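PDB 4ESY: CBS domain containing membrane protein, which probably senses a small ligand, perhaps an adenosine nucleotide, through the paired CBS motifs of this C-terminal part of a membrane protein. Local coordinates for residues 114-127 against 130-143. Residues are numbered along the deposited sequence; the frame is centred on the assembly and turned at random. Where two conformers were deposited one is given.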
ATOM      1  N   PRO B 114     -11.037  14.997  -2.273  1.00 42.94           N
ATOM      2  CA  PRO B 114     -11.240  14.147  -1.086  1.00 43.85           C
ATOM      3  C   PRO B 114     -12.651  14.365  -0.532  1.00 45.13           C
ATOM      4  O   PRO B 114     -13.085  15.510  -0.377  1.00 44.69           O
ATOM      5  CB  PRO B 114     -10.194  14.667  -0.099  1.00 43.11           C
ATOM      6  CG  PRO B 114     -10.060  16.166  -0.469  1.00 43.83           C
ATOM      7  CD  PRO B 114     -10.313  16.249  -1.972  1.00 43.86           C
ATOM      8  N   VAL B 115     -13.366  13.278  -0.267  1.00 46.42           N
ATOM      9  CA  VAL B 115     -14.710  13.397   0.272  1.00 49.95           C
ATOM     10  C   VAL B 115     -14.636  13.861   1.723  1.00 49.61           C
ATOM     11  O   VAL B 115     -15.485  14.624   2.185  1.00 53.04           O
ATOM     12  CB  VAL B 115     -15.512  12.076   0.155  1.00 73.36           C
ATOM     13  CG1 VAL B 115     -15.916  11.824  -1.300  1.00 74.77           C
ATOM     14  CG2 VAL B 115     -14.708  10.901   0.699  1.00 70.84           C
ATOM     15  N   VAL B 116     -13.607  13.425   2.447  1.00 42.66           N
ATOM     16  CA  VAL B 116     -13.474  13.869   3.823  1.00 39.58           C
ATOM     17  C   VAL B 116     -12.054  14.257   4.184  1.00 33.91           C
ATOM     18  O   VAL B 116     -11.082  13.724   3.629  1.00 33.24           O
ATOM     19  CB  VAL B 116     -14.017  12.805   4.812  1.00 58.06           C
ATOM     20  CG1 VAL B 116     -12.954  11.779   5.133  1.00 54.30           C
ATOM     21  CG2 VAL B 116     -14.527  13.478   6.081  1.00 59.97           C
ATOM     22  N   THR B 117     -11.921  15.218   5.083  1.00 32.37           N
ATOM     23  CA  THR B 117     -10.603  15.517   5.617  1.00 33.99           C
ATOM     24  C   THR B 117     -10.590  15.386   7.152  1.00 35.30           C
ATOM     25  O   THR B 117     -11.645  15.427   7.813  1.00 41.28           O
ATOM     26  CB  THR B 117     -10.117  16.927   5.211  1.00 36.74           C
ATOM     27  OG1 THR B 117     -10.880  17.907   5.923  1.00 45.60           O
ATOM     28  CG2 THR B 117     -10.280  17.162   3.712  1.00 35.46           C
ATOM     29  N   ALA B 118      -9.404  15.247   7.727  1.00 31.47           N
ATOM     30  CA  ALA B 118      -9.267  15.235   9.184  1.00 30.91           C
ATOM     31  C   ALA B 118      -8.373  16.380   9.672  1.00 32.10           C
ATOM     32  O   ALA B 118      -7.633  16.990   8.875  1.00 30.86           O
ATOM     33  CB  ALA B 118      -8.704  13.888   9.643  1.00 26.63           C
ATOM     34  N   ALA B 119      -8.454  16.668  10.971  1.00 33.59           N
ATOM     35  CA  ALA B 119      -7.551  17.606  11.651  1.00 32.84           C
ATOM     36  C   ALA B 119      -6.612  16.798  12.554  1.00 31.94           C
ATOM     37  O   ALA B 119      -6.967  15.709  12.990  1.00 30.61           O
ATOM     38  CB  ALA B 119      -8.357  18.640  12.461  1.00 35.73           C
ATOM     39  N   PRO B 120      -5.386  17.293  12.799  1.00 33.35           N
ATOM     40  CA  PRO B 120      -4.407  16.493  13.557  1.00 33.30           C
ATOM     41  C   PRO B 120      -4.790  16.208  15.028  1.00 34.22           C
ATOM     42  O   PRO B 120      -4.265  15.280  15.671  1.00 30.09           O
ATOM     43  CB  PRO B 120      -3.130  17.345  13.467  1.00 32.99           C
ATOM     44  CG  PRO B 120      -3.606  18.728  13.195  1.00 34.74           C
ATOM     45  CD  PRO B 120      -4.792  18.549  12.298  1.00 34.85           C
ATOM     46  N   GLU B 121      -5.716  17.000  15.562  1.00 35.01           N
ATOM     47  CA  GLU B 121      -6.170  16.767  16.915  1.00 38.01           C
ATOM     48  C   GLU B 121      -7.303  15.740  16.995  1.00 38.95           C
ATOM     49  O   GLU B 121      -7.716  15.401  18.079  1.00 42.04           O
ATOM     50  CB  GLU B 121      -6.607  18.091  17.577  1.00 42.68           C
ATOM     51  CG  GLU B 121      -7.939  18.627  17.057  1.00 47.41           C
ATOM     52  CD  GLU B 121      -7.822  19.527  15.811  1.00 52.66           C
ATOM     53  OE1 GLU B 121      -6.790  19.483  15.090  1.00 52.61           O
ATOM     54  OE2 GLU B 121      -8.790  20.285  15.548  1.00 56.00           O
ATOM     55  N   ASP B 122      -7.829  15.275  15.861  1.00 38.13           N
ATOM     56  CA  ASP B 122      -8.853  14.212  15.857  1.00 38.96           C
ATOM     57  C   ASP B 122      -8.250  12.854  16.302  1.00 33.66           C
ATOM     58  O   ASP B 122      -7.051  12.609  16.182  1.00 31.38           O
ATOM     59  CB  ASP B 122      -9.451  14.014  14.443  1.00 40.74           C
ATOM     60  CG  ASP B 122     -10.298  15.212  13.937  1.00 53.46           C
ATOM     61  OD1 ASP B 122     -10.843  15.979  14.775  1.00 54.46           O
ATOM     62  OD2 ASP B 122     -10.442  15.346  12.674  1.00 51.68           O
ATOM     63  N   SER B 123      -9.089  11.939  16.752  1.00 32.77           N
ATOM     64  CA  SER B 123      -8.575  10.669  17.236  1.00 29.80           C
ATOM     65  C   SER B 123      -8.452   9.629  16.131  1.00 28.29           C
ATOM     66  O   SER B 123      -9.166   9.646  15.132  1.00 29.78           O
ATOM     67  CB  SER B 123      -9.480  10.122  18.349  1.00 26.88           C
ATOM     68  OG  SER B 123     -10.688   9.698  17.783  1.00 28.92           O
ATOM     69  N   VAL B 124      -7.565   8.676  16.351  1.00 25.83           N
ATOM     70  CA  VAL B 124      -7.475   7.504  15.487  1.00 25.98           C
ATOM     71  C   VAL B 124      -8.854   6.833  15.278  1.00 26.79           C
ATOM     72  O   VAL B 124      -9.236   6.534  14.138  1.00 26.81           O
ATOM     73  CB  VAL B 124      -6.422   6.502  16.051  1.00 26.29           C
ATOM     74  CG1 VAL B 124      -6.653   5.092  15.528  1.00 27.72           C
ATOM     75  CG2 VAL B 124      -5.001   7.000  15.745  1.00 25.32           C
ATOM     76  N   GLY B 125      -9.601   6.630  16.367  1.00 27.02           N
ATOM     77  CA  GLY B 125     -10.909   6.005  16.287  1.00 28.18           C
ATOM     78  C   GLY B 125     -11.821   6.741  15.318  1.00 28.95           C
ATOM     79  O   GLY B 125     -12.497   6.149  14.483  1.00 29.88           O
ATOM     80  N   SER B 126     -11.801   8.059  15.385  1.00 29.32           N
ATOM     81  CA  SER B 126     -12.733   8.847  14.590  1.00 31.47           C
ATOM     82  C   SER B 126     -12.365   8.811  13.088  1.00 30.82           C
ATOM     83  O   SER B 126     -13.238   8.748  12.224  1.00 31.59           O
ATOM     84  CB  SER B 126     -12.748  10.286  15.120  1.00 34.77           C
ATOM     85  OG  SER B 126     -11.547  10.951  14.747  1.00 36.14           O
ATOM     86  N   ILE B 127     -11.074   8.842  12.763  1.00 28.14           N
ATOM     87  CA  ILE B 127     -10.681   8.708  11.366  1.00 26.43           C
ATOM     88  C   ILE B 127     -10.935   7.260  10.873  1.00 27.71           C
ATOM     89  O   ILE B 127     -11.408   7.039   9.762  1.00 34.80           O
ATOM     90  CB  ILE B 127      -9.229   9.247  11.110  1.00 30.15           C
ATOM     91  CG1 ILE B 127      -8.925   9.343   9.621  1.00 33.85           C
ATOM     92  CG2 ILE B 127      -8.204   8.336  11.666  1.00 31.41           C
ATOM     93  CD1 ILE B 127      -7.806  10.382   9.298  1.00 39.62           C
ATOM     94  N   GLN B 130     -14.388   7.204   9.957  0.53 37.21           N
ATOM     95  CA  GLN B 130     -14.521   7.888   8.677  0.53 39.16           C
ATOM     96  C   GLN B 130     -14.203   6.941   7.519  0.53 39.96           C
ATOM     97  O   GLN B 130     -14.936   6.893   6.534  0.53 41.75           O
ATOM     98  CB  GLN B 130     -13.597   9.120   8.620  0.53 37.59           C
ATOM     99  CG  GLN B 130     -14.134  10.376   9.328  0.53 38.50           C
ATOM    100  CD  GLN B 130     -13.178  11.563   9.221  0.53 36.31           C
ATOM    101  OE1 GLN B 130     -11.961  11.399   9.269  0.53 33.69           O
ATOM    102  NE2 GLN B 130     -13.731  12.761   9.085  0.53 37.14           N
HETATM  103  N   MSE B 131     -13.105   6.196   7.650  1.00 40.36           N
HETATM  104  CA  MSE B 131     -12.652   5.257   6.597  1.00 45.05           C
HETATM  105  C   MSE B 131     -13.781   4.329   6.184  1.00 52.11           C
HETATM  106  O   MSE B 131     -14.224   4.349   5.044  1.00 54.99           O
HETATM  107  CB  MSE B 131     -11.490   4.367   7.052  1.00 43.32           C
HETATM  108  CG  MSE B 131     -10.120   4.972   6.995  1.00 41.47           C
HETATM  109 SE   MSE B 131      -9.187   5.229   5.291  0.86 47.85          SE
HETATM  110  CE  MSE B 131      -7.706   6.210   6.089  1.00 36.62           C
ATOM    111  N   ARG B 132     -14.241   3.528   7.136  1.00 57.61           N
ATOM    112  CA  ARG B 132     -15.295   2.548   6.900  1.00 66.81           C
ATOM    113  C   ARG B 132     -16.599   3.171   6.402  1.00 67.88           C
ATOM    114  O   ARG B 132     -17.199   2.664   5.456  1.00 72.71           O
ATOM    115  CB  ARG B 132     -15.587   1.746   8.172  1.00 73.71           C
ATOM    116  CG  ARG B 132     -14.374   1.386   9.006  1.00 76.89           C
ATOM    117  CD  ARG B 132     -14.798   0.535  10.206  1.00 84.38           C
ATOM    118  NE  ARG B 132     -14.071   0.869  11.431  1.00 85.39           N
ATOM    119  CZ  ARG B 132     -14.661   1.226  12.568  1.00 88.23           C
ATOM    120  NH1 ARG B 132     -13.925   1.520  13.638  1.00 86.71           N
ATOM    121  NH2 ARG B 132     -15.991   1.286  12.631  1.00 91.62           N
ATOM    122  N   ARG B 133     -17.039   4.249   7.050  1.00 64.82           N
ATOM    123  CA  ARG B 133     -18.332   4.870   6.750  1.00 67.81           C
ATOM    124  C   ARG B 133     -18.418   5.369   5.322  1.00 68.46           C
ATOM    125  O   ARG B 133     -19.467   5.280   4.695  1.00 74.44           O
ATOM    126  CB  ARG B 133     -18.626   6.015   7.714  1.00 67.79           C
ATOM    127  CG  ARG B 133     -19.826   6.880   7.356  1.00 73.87           C
ATOM    128  CD  ARG B 133     -20.236   7.764   8.542  1.00 76.09           C
ATOM    129  NE  ARG B 133     -19.068   8.379   9.182  1.00 74.36           N
ATOM    130  CZ  ARG B 133     -18.597   8.057  10.391  1.00 72.86           C
ATOM    131  NH1 ARG B 133     -19.206   7.125  11.127  1.00 74.67           N
ATOM    132  NH2 ARG B 133     -17.518   8.675  10.869  1.00 68.16           N
ATOM    133  N   HIS B 134     -17.315   5.884   4.805  1.00 62.35           N
ATOM    134  CA  HIS B 134     -17.283   6.333   3.432  1.00 63.13           C
ATOM    135  C   HIS B 134     -16.609   5.297   2.565  1.00 63.52           C
ATOM    136  O   HIS B 134     -16.466   5.492   1.363  1.00 63.21           O
ATOM    137  CB  HIS B 134     -16.533   7.650   3.320  1.00 60.69           C
ATOM    138  CG  HIS B 134     -17.202   8.786   4.027  1.00 60.74           C
ATOM    139  ND1 HIS B 134     -18.256   9.485   3.479  1.00 64.12           N
ATOM    140  CD2 HIS B 134     -16.960   9.351   5.234  1.00 57.52           C
ATOM    141  CE1 HIS B 134     -18.638  10.429   4.320  1.00 63.91           C
ATOM    142  NE2 HIS B 134     -17.869  10.368   5.393  1.00 60.22           N
ATOM    143  N   GLY B 135     -16.192   4.198   3.189  1.00 59.04           N
ATOM    144  CA  GLY B 135     -15.500   3.112   2.506  1.00 59.93           C
ATOM    145  C   GLY B 135     -14.366   3.588   1.619  1.00 59.56           C
ATOM    146  O   GLY B 135     -14.277   3.186   0.452  1.00 61.89           O
ATOM    147  N   ILE B 136     -13.513   4.459   2.164  1.00 54.62           N
ATOM    148  CA  ILE B 136     -12.412   5.022   1.396  1.00 52.45           C
ATOM    149  C   ILE B 136     -11.092   4.485   1.889  1.00 48.49           C
ATOM    150  O   ILE B 136     -11.042   3.818   2.909  1.00 48.42           O
ATOM    151  CB  ILE B 136     -12.413   6.558   1.440  1.00 51.61           C
ATOM    152  CG1 ILE B 136     -12.388   7.056   2.881  1.00 48.38           C
ATOM    153  CG2 ILE B 136     -13.644   7.091   0.724  1.00 55.90           C
ATOM    154  CD1 ILE B 136     -12.681   8.528   2.999  1.00 49.38           C
ATOM    155  N   HIS B 137     -10.018   4.772   1.160  1.00 45.72           N
ATOM    156  CA  HIS B 137      -8.705   4.224   1.493  1.00 41.58           C
ATOM    157  C   HIS B 137      -7.674   5.252   1.955  1.00 38.30           C
ATOM    158  O   HIS B 137      -6.577   4.874   2.418  1.00 36.79           O
ATOM    159  CB  HIS B 137      -8.137   3.448   0.314  1.00 47.57           C
ATOM    160  CG  HIS B 137      -8.972   2.269  -0.086  1.00 54.38           C
ATOM    161  ND1 HIS B 137      -8.955   1.075   0.609  1.00 54.85           N
ATOM    162  CD2 HIS B 137      -9.863   2.111  -1.093  1.00 58.13           C
ATOM    163  CE1 HIS B 137      -9.794   0.229   0.038  1.00 59.52           C
ATOM    164  NE2 HIS B 137     -10.355   0.831  -0.999  1.00 62.20           N
ATOM    165  N   ARG B 138      -8.017   6.534   1.843  1.00 35.39           N
ATOM    166  CA  ARG B 138      -7.060   7.599   2.139  1.00 35.83           C
ATOM    167  C   ARG B 138      -7.800   8.809   2.643  1.00 33.16           C
ATOM    168  O   ARG B 138      -8.799   9.180   2.053  1.00 33.51           O
ATOM    169  CB  ARG B 138      -6.380   8.051   0.851  1.00 43.84           C
ATOM    170  CG  ARG B 138      -5.069   7.394   0.561  1.00 50.47           C
ATOM    171  CD  ARG B 138      -4.601   7.801  -0.830  1.00 58.05           C
ATOM    172  NE  ARG B 138      -5.333   7.110  -1.874  1.00 66.07           N
ATOM    173  CZ  ARG B 138      -4.941   5.960  -2.417  1.00 70.14           C
ATOM    174  NH1 ARG B 138      -3.821   5.378  -2.001  1.00 69.59           N
ATOM    175  NH2 ARG B 138      -5.665   5.397  -3.376  1.00 73.55           N
ATOM    176  N   ILE B 139      -7.276   9.467   3.676  1.00 29.00           N
ATOM    177  CA  ILE B 139      -7.869  10.710   4.155  1.00 28.18           C
ATOM    178  C   ILE B 139      -6.775  11.709   4.457  1.00 22.92           C
ATOM    179  O   ILE B 139      -5.909  11.419   5.293  1.00 23.10           O
ATOM    180  CB  ILE B 139      -8.668  10.478   5.454  1.00 29.53           C
ATOM    181  CG1 ILE B 139      -9.906   9.612   5.151  1.00 34.20           C
ATOM    182  CG2 ILE B 139      -9.085  11.837   6.097  1.00 28.63           C
ATOM    183  CD1 ILE B 139     -10.658   9.099   6.397  1.00 34.08           C
ATOM    184  N   PRO B 140      -6.843  12.895   3.836  1.00 22.61           N
ATOM    185  CA  PRO B 140      -5.898  13.985   4.072  1.00 24.56           C
ATOM    186  C   PRO B 140      -6.075  14.626   5.470  1.00 26.18           C
ATOM    187  O   PRO B 140      -7.184  14.737   5.981  1.00 27.95           O
ATOM    188  CB  PRO B 140      -6.197  14.987   2.925  1.00 26.19           C
ATOM    189  CG  PRO B 140      -7.609  14.733   2.554  1.00 29.64           C
ATOM    190  CD  PRO B 140      -7.862  13.252   2.825  1.00 27.58           C
ATOM    191  N   VAL B 141      -4.962  14.976   6.100  1.00 25.49           N
ATOM    192  CA  VAL B 141      -4.982  15.657   7.392  1.00 23.79           C
ATOM    193  C   VAL B 141      -4.562  17.090   7.122  1.00 26.08           C
ATOM    194  O   VAL B 141      -3.566  17.347   6.454  1.00 26.21           O
ATOM    195  CB  VAL B 141      -4.061  14.974   8.426  1.00 22.69           C
ATOM    196  CG1 VAL B 141      -4.243  15.598   9.806  1.00 23.92           C
ATOM    197  CG2 VAL B 141      -4.366  13.473   8.495  1.00 22.41           C
ATOM    198  N   VAL B 142      -5.372  18.018   7.612  1.00 26.32           N
ATOM    199  CA  VAL B 142      -5.196  19.430   7.374  1.00 30.16           C
ATOM    200  C   VAL B 142      -5.158  20.154   8.695  1.00 32.80           C
ATOM    201  O   VAL B 142      -5.969  19.880   9.573  1.00 34.05           O
ATOM    202  CB  VAL B 142      -6.365  19.952   6.544  1.00 35.40           C
ATOM    203  CG1 VAL B 142      -6.335  21.466   6.459  1.00 40.11           C
ATOM    204  CG2 VAL B 142      -6.308  19.330   5.172  1.00 34.39           C
ATOM    205  N   GLN B 143      -4.202  21.070   8.825  1.00 34.17           N
ATOM    206  CA  GLN B 143      -4.009  21.888  10.012  1.00 37.79           C
ATOM    207  C   GLN B 143      -3.916  23.341   9.526  1.00 48.57           C
ATOM    208  O   GLN B 143      -2.911  23.744   8.928  1.00 48.41           O
ATOM    209  CB  GLN B 143      -2.731  21.445  10.752  1.00 34.27           C
ATOM    210  CG  GLN B 143      -2.377  22.262  12.030  1.00 59.41           C
ATOM    211  CD  GLN B 143      -1.045  21.842  12.669  1.00 61.37           C
ATOM    212  OE1 GLN B 143      -0.401  20.875  12.247  1.00 61.71           O
ATOM    213  NE2 GLN B 143      -0.624  22.576  13.683  1.00 64.54           N
TER
HETATM  214  O   HOH W   1     -11.612  12.233  12.005  1.00 48.72           O
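This beta-alpha-beta unit is part of the second CBS motif: the extended chain around Ala118 lies beside strand 138-143, and helix 124-134 makes the crossover between them. As in a parallel pair, Ala118 bonds to the residues flanking Val141. Ala118 N gives a nearly straight bond to Pro140 O (2.9 Å, 171°), and Ala118 O receives Val142 N at 2.8 Å. Pro140, lacking an N-H, still serves as acceptor.

Ile139 joins strand to helix. Ile139 CG1, anti to the carbonyl carbon (chi1 -67°), meets Val116 CG1 at 3.7 Å; Ile139 CD1 reaches Ile127 CG1, also at 3.7 Å, as the two isoleucines slide past each other in opposite directions. With an alanine here, the CG1, CG2 and CD1 contacts would be gone, and a gap would probably open between Val116 and Ile127. Branched aliphatics suit the interior at Ile139 and Ile127; Ile136 CD1 carries the apolar contact outward, tip to tip with Val115 CG2.

In one of two conformers the Gln130 amide lies by Val116 CG2, and a water bonds to Ser126 OG and, weakly, to Asp122 OD2 and this conformer's OE1. Asp122 N bonds to Ala119 O, closing a type I turn, and Asp122 OD2 takes Ala119 N from above its carboxylate plane. Ser123 OG, at the N-cap, accepts Ser126 N, a short hydroxyl suiting a helix start where N-H groups lack helical acceptors. Gly135, whose positive phi favours glycine, completes a Schellman motif.

Leu156 of helix 153-157 packs on Ile127 and Met131; strand 146-152 pairs antiparallel with 138-143, its Val148 and Val151 packing on Val141; strand 61-64 meets Pro140 and Val142.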